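Protein BONZAI 1 (Arabidopsis thaliana, PDB 6KXT) binds phospholipids in a calcium-dependent manner and restrains plant cell death and defense responses, the present chain being its second C2 domain. Local coordinates at residues F18-L23 / S133-D138; G98-S103 / Q115-S120; F29-P34 / R56-N61; P34-S39 / I83-F88; P49-E54 / V67-Q72. All blocks are in the same frame, centred on the assembly; numbering follows the deposited sequence. Where two conformers were deposited one is given.

All five contacts lie in one antiparallel beta-sandwich, a C2 domain. Interaction 1 joins strands 13-21 and 133-143 of the five-stranded sheet, and interaction 4 joins strands 34-40 and 81-87 of the four-stranded one; their centres are about 12 Å apart and they touch through F18, L135 and L36. Interaction 2 ties the two sheets at one edge; interaction 5 packs the two edge strands 48-52 and 67-70 on each other, its centre about 16 Å from that of interaction 2. Interaction 3 sits in loops at one end, sharing P34 with interaction 4. Along the chain, everything else falls between the segments of interaction 1, so residues near the two ends of the domain close the fold.

Interaction 1: F18-L23 / S133-D138; sequences FRCSNL and SQLFVD
Two neighbouring strands of the five-stranded sheet, 13-21 and 133-143, meet here as an antiparallel pair, with R19 opposite F136 and S21 opposite Q134 as the hydrogen-bonded pairs. The axes come within 4.6 Å at 154°, and two backbone bonds form at each pair: R19 N to F136 O, and F136 N to R19 O, the latter at 2.8 Å; then S21 N to Q134 O and Q134 N to S21 O. On the face carrying R19, S21, Q134 and F136, the guanidinium lies flat over the F136 ring, the planes 16° apart. NH2 is the atom that presses in, 3.3 Å from F136 CG and displaced toward the rim, and R19 CZ stands 4.1 Å from the ring centroid, a cation-pi contact. The R19 chain, bent at chi3 (70°), leaves NE pointing at D138 OD1 in a 2.9 Å salt bridge; OD1 uses its syn lone pair and lies close to the guanidinium plane. One residue thus has its charged group held by a ring on a face and by a carboxylate at the edge. On the other face, F18 CD1 meets L135 CD1 at 3.8 Å and C20 SG packs on the same methyl carbon at 3.9 Å. F18 and L135 also touch L36 of the opposite sheet. A partly exposed face backed by a buried one turned to the second sheet is the arrangement of a beta-sandwich such as the C2 fold.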
# COMPACT_ATOMS: atom_id res chain seq x y z
N PHE A 18 -1.28 -6.76 -4.04
CA PHE A 18 -0.43 -6.67 -2.85
C PHE A 18 -0.50 -7.93 -2.02
O PHE A 18 -1.55 -8.55 -1.90
CB PHE A 18 -0.85 -5.49 -1.98
CG PHE A 18 -0.62 -4.12 -2.58
CD1 PHE A 18 0.68 -3.63 -2.67
CD2 PHE A 18 -1.66 -3.31 -2.96
CE1 PHE A 18 0.91 -2.33 -3.11
CE2 PHE A 18 -1.43 -2.01 -3.40
CZ PHE A 18 -0.14 -1.54 -3.49
N ARG A 19 0.65 -8.27 -1.45
CA ARG A 19 0.78 -9.42 -0.54
C ARG A 19 1.61 -8.97 0.65
O ARG A 19 2.58 -8.17 0.46
CB ARG A 19 1.47 -10.57 -1.28
CG ARG A 19 1.92 -11.69 -0.37
CD ARG A 19 2.43 -12.83 -1.26
NE ARG A 19 3.70 -12.57 -1.96
CZ ARG A 19 4.89 -12.76 -1.43
NH1 ARG A 19 5.02 -13.13 -0.16
NH2 ARG A 19 5.97 -12.58 -2.16
N CYS A 20 1.34 -9.46 1.85
CA CYS A 20 2.22 -9.26 3.00
C CYS A 20 2.75 -10.60 3.50
O CYS A 20 2.03 -11.64 3.35
CB CYS A 20 1.57 -8.53 4.15
SG CYS A 20 1.03 -6.86 3.70
N SER A 21 3.95 -10.54 4.07
CA SER A 21 4.63 -11.68 4.71
C SER A 21 4.81 -11.39 6.20
O SER A 21 5.35 -10.33 6.53
CB SER A 21 5.93 -11.93 4.03
OG SER A 21 6.46 -13.19 4.36
N ASN A 22 4.41 -12.32 7.07
CA ASN A 22 4.89 -12.40 8.48
C ASN A 22 4.38 -11.17 9.25
O ASN A 22 5.16 -10.58 10.00
CB ASN A 22 6.41 -12.64 8.51
CG ASN A 22 6.97 -13.04 9.87
OD1 ASN A 22 6.27 -13.57 10.73
ND2 ASN A 22 8.26 -12.77 10.09
N LEU A 23 3.10 -10.80 9.13
CA LEU A 23 2.56 -9.74 9.99
C LEU A 23 2.71 -10.18 11.46
O LEU A 23 2.52 -11.37 11.77
CB LEU A 23 1.10 -9.49 9.66
CG LEU A 23 0.82 -9.03 8.24
CD1 LEU A 23 -0.64 -8.69 8.12
CD2 LEU A 23 1.69 -7.81 7.88
N SER A 133 7.94 -7.66 9.16
CA SER A 133 6.90 -7.86 8.14
C SER A 133 7.27 -7.08 6.87
O SER A 133 7.92 -6.01 6.95
CB SER A 133 5.56 -7.51 8.63
OG SER A 133 5.51 -6.19 9.15
N GLN A 134 6.85 -7.61 5.73
CA GLN A 134 7.14 -7.08 4.38
C GLN A 134 5.91 -7.05 3.51
O GLN A 134 5.01 -7.87 3.64
CB GLN A 134 8.24 -7.88 3.68
CG GLN A 134 9.57 -7.77 4.42
CD GLN A 134 10.63 -8.70 3.92
OE1 GLN A 134 10.34 -9.87 3.63
NE2 GLN A 134 11.86 -8.21 3.83
N LEU A 135 5.88 -6.06 2.63
CA LEU A 135 4.90 -5.86 1.57
C LEU A 135 5.57 -6.25 0.25
O LEU A 135 6.72 -5.86 -0.03
CB LEU A 135 4.47 -4.39 1.48
CG LEU A 135 3.45 -4.02 0.40
CD1 LEU A 135 2.09 -4.58 0.70
CD2 LEU A 135 3.35 -2.51 0.26
N PHE A 136 4.88 -7.01 -0.55
CA PHE A 136 5.29 -7.45 -1.88
C PHE A 136 4.26 -7.03 -2.91
O PHE A 136 3.04 -6.87 -2.60
CB PHE A 136 5.48 -8.96 -1.93
CG PHE A 136 6.65 -9.47 -1.13
CD1 PHE A 136 6.55 -9.74 0.21
CD2 PHE A 136 7.86 -9.74 -1.78
CE1 PHE A 136 7.66 -10.17 0.94
CE2 PHE A 136 8.95 -10.19 -1.06
CZ PHE A 136 8.85 -10.41 0.28
N VAL A 137 4.70 -6.88 -4.16
CA VAL A 137 3.85 -6.47 -5.30
C VAL A 137 3.78 -7.70 -6.22
O VAL A 137 4.75 -7.96 -6.96
CB VAL A 137 4.40 -5.22 -5.98
CG1 VAL A 137 3.48 -4.83 -7.14
CG2 VAL A 137 4.53 -4.10 -4.97
N ASP A 138 2.73 -8.50 -6.07
CA ASP A 138 2.62 -9.80 -6.79
C ASP A 138 2.28 -9.54 -8.24
O ASP A 138 2.62 -10.35 -9.11
CB ASP A 138 1.53 -10.69 -6.19
CG ASP A 138 1.98 -11.58 -5.05
OD1 ASP A 138 3.14 -11.44 -4.59
OD2 ASP A 138 1.12 -12.40 -4.63
O HOH W 1 5.51 -11.59 -4.98

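Interaction 2: G98-S103 / Q115-S120; sequences GKVQKS and QGINFS
K99 and S120 form a single antiparallel bridge, the one place where these two strands pair, held by two backbone hydrogen bonds: K99 N to S120 O at 2.8 Å and S120 N to K99 O at 2.9 Å. Because the axes stand at 124°, the strands diverge after that pair, and a water takes over, donating to both K99 O and N118 O, the latter at 2.8 Å. Packing contacts begin beside the bridge. The lack of a side chain on G98 makes room for F119, whose chi1 of -78° sends CG over G98 CA. The ring lies against the backbone there, CD1 3.4 Å from G98 C. F119 CD1 also meets V100 CG2 at 3.8 Å, the side chains crossing at about a right angle. V100 CG2 touches I117 CG2 as well, at 3.9 Å. Farther along, K102 and I117 reach toward each other tip to tip, aliphatic CE to CD1 at 3.8 Å, while K102 NZ bonds back to Q101 O. The strands belong to different sheets: 95-102 edges the four-stranded one beside 81-87, and 117-121 lies beside 133-143 in the other. Helix 104-113 connects them, packing L107 on K102 and L110 on I117.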
# COMPACT_ATOMS: atom_id res chain seq x y z
N GLY A 98 1.56 -1.38 9.87
CA GLY A 98 2.83 -0.94 9.26
C GLY A 98 2.58 0.03 8.12
O GLY A 98 1.47 0.05 7.58
N LYS A 99 3.61 0.82 7.82
CA LYS A 99 3.57 1.87 6.80
C LYS A 99 4.72 1.65 5.82
O LYS A 99 5.86 1.30 6.19
CB LYS A 99 3.80 3.21 7.52
CG LYS A 99 3.80 4.42 6.65
CD LYS A 99 3.94 5.67 7.50
CE LYS A 99 3.69 6.86 6.60
NZ LYS A 99 3.96 8.10 7.32
N VAL A 100 4.42 1.96 4.57
CA VAL A 100 5.39 2.10 3.45
C VAL A 100 5.11 3.43 2.72
O VAL A 100 3.95 3.85 2.68
CB VAL A 100 5.21 0.86 2.55
CG1 VAL A 100 5.68 1.06 1.13
CG2 VAL A 100 5.83 -0.37 3.24
N GLN A 101 6.15 4.05 2.24
CA GLN A 101 6.05 5.24 1.37
C GLN A 101 6.78 4.94 0.07
O GLN A 101 8.00 4.82 0.07
CB GLN A 101 6.54 6.48 2.10
CG GLN A 101 6.51 7.70 1.17
CD GLN A 101 6.94 8.99 1.83
OE1 GLN A 101 6.72 9.20 3.02
NE2 GLN A 101 7.54 9.86 1.04
N LYS A 102 6.02 4.78 -1.01
CA LYS A 102 6.54 4.32 -2.31
C LYS A 102 5.70 4.97 -3.40
O LYS A 102 4.50 5.08 -3.24
CB LYS A 102 6.40 2.81 -2.46
CG LYS A 102 7.34 1.96 -1.61
CD LYS A 102 8.66 1.75 -2.31
CE LYS A 102 9.80 1.41 -1.38
NZ LYS A 102 10.23 2.59 -0.59
N SER A 103 6.28 5.25 -4.55
CA SER A 103 5.53 5.66 -5.75
C SER A 103 5.08 4.44 -6.53
O SER A 103 5.55 3.32 -6.28
CB SER A 103 6.36 6.50 -6.67
OG SER A 103 7.47 5.74 -7.16
N GLN A 115 11.23 -8.42 -4.98
CA GLN A 115 11.76 -7.99 -3.68
C GLN A 115 10.61 -7.36 -2.88
O GLN A 115 9.78 -6.66 -3.49
CB GLN A 115 12.92 -6.99 -3.87
CG GLN A 115 14.22 -7.64 -4.39
CD GLN A 115 15.01 -8.34 -3.30
OE1 GLN A 115 15.68 -7.68 -2.53
NE2 GLN A 115 14.98 -9.67 -3.22
N GLY A 116 10.64 -7.53 -1.59
CA GLY A 116 9.67 -6.85 -0.73
C GLY A 116 10.22 -5.54 -0.16
O GLY A 116 11.39 -5.21 -0.33
N ILE A 117 9.35 -4.86 0.53
CA ILE A 117 9.70 -3.63 1.30
C ILE A 117 9.26 -3.88 2.75
O ILE A 117 8.06 -4.16 2.97
CB ILE A 117 9.11 -2.35 0.67
CG1 ILE A 117 9.43 -1.14 1.54
CG2 ILE A 117 7.61 -2.39 0.45
CD1 ILE A 117 10.83 -0.78 1.53
N ASN A 118 10.19 -3.69 3.69
CA ASN A 118 9.82 -3.86 5.10
C ASN A 118 8.87 -2.74 5.55
O ASN A 118 9.11 -1.57 5.22
CB ASN A 118 11.02 -3.94 6.00
CG ASN A 118 11.75 -5.26 5.85
OD1 ASN A 118 12.34 -5.54 4.82
ND2 ASN A 118 11.74 -6.07 6.90
N PHE A 119 7.84 -3.08 6.29
CA PHE A 119 7.01 -2.07 6.96
C PHE A 119 7.82 -1.33 8.01
O PHE A 119 8.74 -1.92 8.60
CB PHE A 119 5.82 -2.77 7.59
CG PHE A 119 4.70 -3.15 6.65
CD1 PHE A 119 3.99 -2.19 5.96
CD2 PHE A 119 4.34 -4.47 6.43
CE1 PHE A 119 2.93 -2.51 5.10
CE2 PHE A 119 3.29 -4.79 5.58
CZ PHE A 119 2.57 -3.81 4.90
N SER A 120 7.35 -0.12 8.29
CA SER A 120 7.85 0.58 9.49
C SER A 120 6.73 1.27 10.24
O SER A 120 5.58 1.28 9.80
CB SER A 120 8.93 1.55 9.17
OG SER A 120 8.39 2.64 8.45
O HOH W 2 8.54 1.13 5.21

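Interaction 3: F29-P34 / R56-N61; sequences FSKSDP and RKNDLN. With SO4 (sulfate ion), chain D.
D33 meets K57 and N58, the middle of the R56-D59 turn, on the polar side of this loop-to-loop contact. D33 was modelled in two conformers; in the one described, its OD1 accepts from N58 N at 2.8 Å through the anti lone pair. K57 NZ curls back to the same carboxylate in a long salt bridge, 3.3 Å from D33 OD2, and its bond to OD1 is equally weak. Backbone bonds add R56 N to P34 O, 3.0 Å and nearly straight at 174°, and a weak one from D59 N to S32 O. Residues R56 to D59 form a type II beta turn stiffened from within: R56 NE and NH2 grip one oxygen side-on, D59 OD2, which lies in the guanidinium plane. An Asx turn follows, D59 OD1 accepting from N61 N. The other guanidinium edge binds a sulfate, probably from the crystallisation liquor, R56 NH2 lying 2.9 Å from its O2. In apolar contact, K31 CG meets L60 CD2 at 3.7 Å, the side chains crossing at about a right angle. Separately, the proline ring packs closely on the R56 carbonyl, P34 CD 3.0 Å from R56 O. The S-D-P sequence resembles a calcium-binding loop of C2 domains, but here K57 NZ lies by the D33 carboxylate. The loop leads into strand 34-40, with D33 N bonded to D87 OD1 of strand 81-87, while the 56-61 turn lies between strands 48-52 and 67-70.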
# COMPACT_ATOMS: atom_id res chain seq x y z
N PHE A 29 -2.86 -11.48 22.28
CA PHE A 29 -3.44 -10.50 21.35
C PHE A 29 -4.13 -11.28 20.24
O PHE A 29 -3.58 -12.26 19.72
CB PHE A 29 -2.41 -9.54 20.79
CG PHE A 29 -1.83 -8.57 21.79
CD1 PHE A 29 -0.89 -8.97 22.74
CD2 PHE A 29 -2.17 -7.22 21.73
CE1 PHE A 29 -0.34 -8.06 23.64
CE2 PHE A 29 -1.61 -6.31 22.63
CZ PHE A 29 -0.70 -6.73 23.58
N SER A 30 -5.34 -10.85 19.91
CA SER A 30 -6.06 -11.41 18.75
C SER A 30 -5.23 -11.24 17.48
O SER A 30 -4.42 -10.29 17.35
CB SER A 30 -7.43 -10.79 18.61
OG SER A 30 -7.29 -9.41 18.30
N LYS A 31 -5.36 -12.19 16.57
CA LYS A 31 -4.66 -12.11 15.28
C LYS A 31 -5.18 -10.89 14.53
O LYS A 31 -6.39 -10.57 14.60
CB LYS A 31 -4.97 -13.43 14.57
CG LYS A 31 -4.09 -13.84 13.44
CD LYS A 31 -4.41 -15.24 12.90
CE LYS A 31 -4.08 -16.40 13.81
NZ LYS A 31 -4.11 -17.68 13.04
N SER A 32 -4.33 -10.28 13.73
CA SER A 32 -4.77 -9.19 12.82
C SER A 32 -5.79 -9.66 11.80
O SER A 32 -5.72 -10.76 11.30
CB SER A 32 -3.56 -8.62 12.13
OG SER A 32 -2.67 -7.97 13.06
N ASP A 33 -6.70 -8.73 11.51
CA ASP A 33 -7.62 -8.79 10.35
C ASP A 33 -7.21 -7.69 9.39
O ASP A 33 -7.77 -6.60 9.41
CB ASP A 33 -9.06 -8.59 10.79
CG ASP A 33 -9.46 -9.57 11.88
OD1 ASP A 33 -9.36 -10.78 11.63
OD2 ASP A 33 -9.94 -9.10 12.97
N PRO A 34 -6.17 -7.93 8.56
CA PRO A 34 -5.56 -6.83 7.85
C PRO A 34 -6.26 -6.41 6.55
O PRO A 34 -6.88 -7.19 5.88
CB PRO A 34 -4.18 -7.39 7.49
CG PRO A 34 -4.42 -8.86 7.32
CD PRO A 34 -5.46 -9.18 8.39
N ARG A 56 -9.11 -9.14 5.30
CA ARG A 56 -8.91 -10.60 5.35
C ARG A 56 -8.82 -10.99 6.82
O ARG A 56 -7.79 -10.73 7.45
CB ARG A 56 -7.71 -11.08 4.55
CG ARG A 56 -7.86 -10.85 3.07
CD ARG A 56 -6.62 -11.22 2.29
NE ARG A 56 -6.22 -12.60 2.52
CZ ARG A 56 -6.72 -13.70 1.91
NH1 ARG A 56 -7.57 -13.60 0.90
NH2 ARG A 56 -6.29 -14.88 2.33
N LYS A 57 -9.79 -11.75 7.29
CA LYS A 57 -9.82 -12.10 8.73
C LYS A 57 -8.69 -13.07 9.10
O LYS A 57 -8.49 -14.05 8.39
CB LYS A 57 -11.20 -12.71 9.04
CG LYS A 57 -12.41 -11.78 8.98
CD LYS A 57 -12.55 -10.96 10.22
CE LYS A 57 -12.84 -11.80 11.46
NZ LYS A 57 -12.51 -11.09 12.72
N ASN A 58 -8.02 -12.78 10.21
CA ASN A 58 -7.12 -13.73 10.91
C ASN A 58 -5.98 -14.17 9.99
O ASN A 58 -5.59 -15.37 9.96
CB ASN A 58 -7.94 -14.91 11.44
CG ASN A 58 -8.76 -14.46 12.62
OD1 ASN A 58 -8.20 -13.92 13.56
ND2 ASN A 58 -10.06 -14.66 12.51
N ASP A 59 -5.47 -13.27 9.16
CA ASP A 59 -4.46 -13.67 8.16
C ASP A 59 -3.15 -12.91 8.38
O ASP A 59 -3.15 -11.67 8.24
CB ASP A 59 -5.00 -13.45 6.76
CG ASP A 59 -4.21 -14.05 5.63
OD1 ASP A 59 -3.17 -14.64 5.93
OD2 ASP A 59 -4.72 -13.94 4.47
N LEU A 60 -2.07 -13.60 8.64
CA LEU A 60 -0.76 -12.95 8.86
C LEU A 60 0.06 -12.96 7.55
O LEU A 60 1.15 -12.37 7.55
CB LEU A 60 0.01 -13.66 9.99
CG LEU A 60 -0.74 -13.73 11.32
CD1 LEU A 60 0.08 -14.54 12.33
CD2 LEU A 60 -1.02 -12.35 11.90
N ASN A 61 -0.44 -13.54 6.46
CA ASN A 61 0.26 -13.57 5.15
C ASN A 61 -0.75 -13.26 4.05
O ASN A 61 -0.92 -14.05 3.12
CB ASN A 61 0.99 -14.88 4.97
CG ASN A 61 1.96 -15.13 6.08
OD1 ASN A 61 3.10 -14.68 5.97
ND2 ASN A 61 1.54 -15.83 7.14
S SO4 D . -7.27 -17.54 0.12
O1 SO4 D . -7.13 -16.26 -0.46
O2 SO4 D . -6.63 -17.63 1.39
O3 SO4 D . -6.63 -18.44 -0.81
O4 SO4 D . -8.68 -17.88 0.29
O HOH W 3 -7.40 -14.31 16.81
O HOH W 4 -9.15 -11.46 14.58

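Interaction 4: P34-S39 / I83-F88; sequences PFLVVS and IECSDF
With CG set between its own N and carbonyl carbon (chi1 68°), F35 leans its ring across to S86, where CE1 rests 3.7 Å from S86 CB and CD1 is 3.3 Å from S86 O. F88 N lies in plane at the edge of the F35 ring, and F88 CB is 3.9 Å from F35 CE1; H94 joins both, stacked on F88 and edge-to-face with F35. Beneath the rings the strands run antiparallel at 149°. Two hydrogen-bonded pairs hold them, F35 with S86 and V37 with E84, each with two backbone bonds, S86 N to F35 O measuring 2.9 Å. Between these lies the non-hydrogen-bonded pair L36-C85; at the outer end P34 CA makes a CA-H...O contact of 3.1 Å with S86 O. The opposite face carries buried P34, L36, V38, I83 and C85, with polar D87 at its end. C85 SG packs on P34 CB at 3.8 Å, and L36 CD2, in the conformer described, on C85 CB at 3.5 Å, while V38 and I83 lie side by side. L36 and I83 reach L135 of strand 133-143. Such a buried apolar face turned to the second sheet, with D87 ending its strand and bonded to N of D33 in the loop before P34, is characteristic of a C2 domain.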
# COMPACT_ATOMS: atom_id res chain seq x y z
N PRO A 34 -6.17 -7.93 8.56
CA PRO A 34 -5.56 -6.83 7.85
C PRO A 34 -6.26 -6.41 6.55
O PRO A 34 -6.88 -7.19 5.88
CB PRO A 34 -4.18 -7.39 7.49
CG PRO A 34 -4.42 -8.86 7.32
CD PRO A 34 -5.46 -9.18 8.39
N PHE A 35 -6.10 -5.13 6.30
CA PHE A 35 -6.42 -4.48 5.03
C PHE A 35 -5.38 -3.40 4.78
O PHE A 35 -4.60 -2.99 5.69
CB PHE A 35 -7.85 -3.89 5.09
CG PHE A 35 -8.10 -2.74 6.02
CD1 PHE A 35 -8.21 -2.93 7.38
CD2 PHE A 35 -8.19 -1.43 5.54
CE1 PHE A 35 -8.43 -1.88 8.25
CE2 PHE A 35 -8.47 -0.37 6.41
CZ PHE A 35 -8.57 -0.60 7.76
N LEU A 36 -5.31 -3.01 3.49
CA LEU A 36 -4.39 -1.93 3.06
C LEU A 36 -5.18 -0.70 2.64
O LEU A 36 -6.28 -0.84 2.04
CB LEU A 36 -3.50 -2.32 1.87
CG LEU A 36 -2.65 -3.55 2.01
CD1 LEU A 36 -1.84 -3.77 0.73
CD2 LEU A 36 -1.74 -3.43 3.20
N VAL A 37 -4.64 0.45 2.92
CA VAL A 37 -5.16 1.74 2.41
C VAL A 37 -4.01 2.42 1.68
O VAL A 37 -2.90 2.53 2.21
CB VAL A 37 -5.67 2.62 3.57
CG1 VAL A 37 -6.10 3.97 3.04
CG2 VAL A 37 -6.78 1.89 4.33
N VAL A 38 -4.27 2.85 0.45
CA VAL A 38 -3.34 3.69 -0.34
C VAL A 38 -3.82 5.12 -0.26
O VAL A 38 -5.03 5.34 -0.48
CB VAL A 38 -3.27 3.21 -1.78
CG1 VAL A 38 -2.30 4.04 -2.56
CG2 VAL A 38 -2.84 1.76 -1.85
N SER A 39 -2.94 6.03 0.10
CA SER A 39 -3.33 7.45 0.29
C SER A 39 -2.37 8.37 -0.45
O SER A 39 -1.13 8.21 -0.49
CB SER A 39 -3.38 7.83 1.77
OG SER A 39 -4.21 6.93 2.45
N ILE A 83 1.22 3.71 1.85
CA ILE A 83 0.51 2.41 1.85
C ILE A 83 0.57 1.93 3.27
O ILE A 83 1.66 1.74 3.79
CB ILE A 83 1.09 1.39 0.86
CG1 ILE A 83 1.14 2.00 -0.54
CG2 ILE A 83 0.26 0.12 0.88
CD1 ILE A 83 2.18 1.37 -1.45
N GLU A 84 -0.56 1.84 3.94
CA GLU A 84 -0.57 1.39 5.35
C GLU A 84 -1.41 0.14 5.47
O GLU A 84 -2.53 0.04 4.93
CB GLU A 84 -1.16 2.46 6.27
CG GLU A 84 -0.35 3.71 6.23
CD GLU A 84 -0.36 4.47 7.54
OE1 GLU A 84 -1.44 5.01 7.90
OE2 GLU A 84 0.76 4.58 8.11
N CYS A 85 -0.88 -0.82 6.22
CA CYS A 85 -1.61 -2.03 6.61
C CYS A 85 -2.18 -1.78 8.03
O CYS A 85 -1.45 -1.33 8.90
CB CYS A 85 -0.66 -3.21 6.57
SG CYS A 85 -1.51 -4.77 6.95
N SER A 86 -3.48 -2.00 8.17
CA SER A 86 -4.22 -1.83 9.45
C SER A 86 -5.01 -3.08 9.77
O SER A 86 -5.40 -3.88 8.89
CB SER A 86 -5.13 -0.65 9.43
OG SER A 86 -4.39 0.54 9.25
N ASP A 87 -5.20 -3.24 11.08
CA ASP A 87 -6.03 -4.28 11.70
C ASP A 87 -7.47 -3.75 11.86
O ASP A 87 -7.66 -2.82 12.65
CB ASP A 87 -5.46 -4.62 13.06
CG ASP A 87 -6.18 -5.75 13.77
OD1 ASP A 87 -6.96 -6.46 13.13
OD2 ASP A 87 -5.87 -5.96 14.96
N PHE A 88 -8.42 -4.29 11.12
CA PHE A 88 -9.84 -3.90 11.17
C PHE A 88 -10.44 -4.33 12.52
O PHE A 88 -10.39 -5.52 12.89
CB PHE A 88 -10.65 -4.53 10.04
CG PHE A 88 -12.03 -3.95 9.93
CD1 PHE A 88 -12.25 -2.81 9.18
CD2 PHE A 88 -13.11 -4.58 10.52
CE1 PHE A 88 -13.53 -2.27 9.07
CE2 PHE A 88 -14.38 -4.05 10.41
CZ PHE A 88 -14.59 -2.90 9.68

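Interaction 5: P49-E54 / V67-Q72; sequences PVSKTE and VFLSVQ
T53 OG1 is gripped twice: it donates to E54 O at 2.9 Å and accepts from L36 N of the adjacent strand. Its chi1 of 70° turns OG1 to that side and leaves CG2 anti to the carbonyl carbon, where it meets V67 CG1 at 3.9 Å, the two side chains crossing obliquely. S51 adds a second touch on V67, with OG 3.6 Å from V67 CB, a polar oxygen against an apolar branch. Its CB in turn lies 3.6 Å from L69 CD2, and V50 CG2 comes to that same methyl carbon at 4.1 Å, V50 and L69 crossing at about a right angle. The axes of 49-52 and 67-70 stay 7.7 Å apart at 155°, too wide for strand pairing, and the segments share no direct hydrogen bond. A water spans the gap instead: it donates to F68 O at 2.7 Å and reaches S51 OG only weakly. V50 and S51 both face V38, a classic beta bulge. Strand 48-52 is the edge of the four-stranded sheet, bonded to 34-40, whereas 67-70 is the edge of the five-stranded sheet, bonded to 13-21; V67 packs on F18, and helix 71-74 follows directly after S70.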
# COMPACT_ATOMS: atom_id res chain seq x y z
N PRO A 49 -7.06 9.01 1.57
CA PRO A 49 -7.29 7.65 1.09
C PRO A 49 -7.89 7.63 -0.32
O PRO A 49 -8.86 8.34 -0.56
CB PRO A 49 -8.26 7.05 2.12
CG PRO A 49 -7.95 7.85 3.36
CD PRO A 49 -7.75 9.26 2.85
N VAL A 50 -7.30 6.86 -1.21
CA VAL A 50 -7.76 6.76 -2.63
C VAL A 50 -8.12 5.33 -2.98
O VAL A 50 -8.87 5.12 -3.95
CB VAL A 50 -6.72 7.34 -3.61
CG1 VAL A 50 -6.58 8.85 -3.46
CG2 VAL A 50 -5.35 6.68 -3.54
N SER A 51 -7.63 4.34 -2.22
CA SER A 51 -7.94 2.94 -2.48
C SER A 51 -7.83 2.15 -1.17
O SER A 51 -6.98 2.48 -0.35
CB SER A 51 -7.02 2.40 -3.50
OG SER A 51 -7.46 1.13 -3.88
N LYS A 52 -8.70 1.20 -0.96
CA LYS A 52 -8.55 0.26 0.17
C LYS A 52 -8.88 -1.14 -0.30
O LYS A 52 -9.71 -1.34 -1.23
CB LYS A 52 -9.37 0.69 1.38
CG LYS A 52 -10.87 0.68 1.18
CD LYS A 52 -11.63 0.95 2.46
CE LYS A 52 -13.13 0.96 2.29
NZ LYS A 52 -13.60 -0.17 1.46
N THR A 53 -8.21 -2.11 0.29
CA THR A 53 -8.55 -3.52 0.06
C THR A 53 -9.72 -3.92 0.97
O THR A 53 -10.00 -3.23 1.99
CB THR A 53 -7.36 -4.45 0.28
OG1 THR A 53 -7.03 -4.51 1.69
CG2 THR A 53 -6.14 -4.01 -0.50
N GLU A 54 -10.30 -5.07 0.63
CA GLU A 54 -11.14 -5.84 1.57
C GLU A 54 -10.30 -6.25 2.79
O GLU A 54 -9.06 -6.31 2.73
CB GLU A 54 -11.73 -7.05 0.87
CG GLU A 54 -10.72 -8.14 0.56
CD GLU A 54 -9.85 -7.93 -0.68
OE1 GLU A 54 -10.06 -6.94 -1.40
OE2 GLU A 54 -8.96 -8.78 -0.91
N VAL A 67 -6.27 -4.04 -6.69
CA VAL A 67 -6.69 -2.64 -6.63
C VAL A 67 -6.32 -1.94 -7.94
O VAL A 67 -5.37 -2.34 -8.60
CB VAL A 67 -6.15 -1.91 -5.40
CG1 VAL A 67 -6.54 -2.62 -4.10
CG2 VAL A 67 -4.66 -1.69 -5.45
N PHE A 68 -7.07 -0.91 -8.30
CA PHE A 68 -6.86 -0.14 -9.54
C PHE A 68 -6.59 1.30 -9.16
O PHE A 68 -7.38 1.89 -8.41
CB PHE A 68 -8.11 -0.20 -10.42
CG PHE A 68 -8.39 -1.60 -10.86
CD1 PHE A 68 -9.13 -2.46 -10.05
CD2 PHE A 68 -7.81 -2.11 -12.00
CE1 PHE A 68 -9.28 -3.80 -10.38
CE2 PHE A 68 -8.02 -3.43 -12.37
CZ PHE A 68 -8.77 -4.26 -11.57
N LEU A 69 -5.47 1.83 -9.58
CA LEU A 69 -5.08 3.21 -9.25
C LEU A 69 -4.85 4.01 -10.54
O LEU A 69 -4.05 3.61 -11.40
CB LEU A 69 -3.80 3.17 -8.42
CG LEU A 69 -3.96 2.61 -7.02
CD1 LEU A 69 -2.61 2.32 -6.38
CD2 LEU A 69 -4.79 3.56 -6.14
N SER A 70 -5.51 5.13 -10.62
CA SER A 70 -5.31 6.11 -11.73
C SER A 70 -4.19 7.07 -11.36
O SER A 70 -3.84 7.26 -10.18
CB SER A 70 -6.60 6.85 -11.97
OG SER A 70 -6.82 7.80 -10.93
N VAL A 71 -3.72 7.80 -12.36
CA VAL A 71 -2.81 8.94 -12.19
C VAL A 71 -3.49 10.04 -11.36
O VAL A 71 -2.80 10.63 -10.56
CB VAL A 71 -2.33 9.44 -13.56
CG1 VAL A 71 -1.64 10.79 -13.45
CG2 VAL A 71 -1.39 8.41 -14.19
N GLN A 72 -4.79 10.22 -11.50
CA GLN A 72 -5.45 11.28 -10.70
C GLN A 72 -5.43 10.88 -9.21
O GLN A 72 -5.33 11.75 -8.34
CB GLN A 72 -6.84 11.51 -11.27
CG GLN A 72 -6.82 12.02 -12.73
CD GLN A 72 -6.31 11.03 -13.77
OE1 GLN A 72 -6.81 9.89 -13.90
NE2 GLN A 72 -5.35 11.53 -14.58
O HOH W 5 -9.10 2.63 -6.51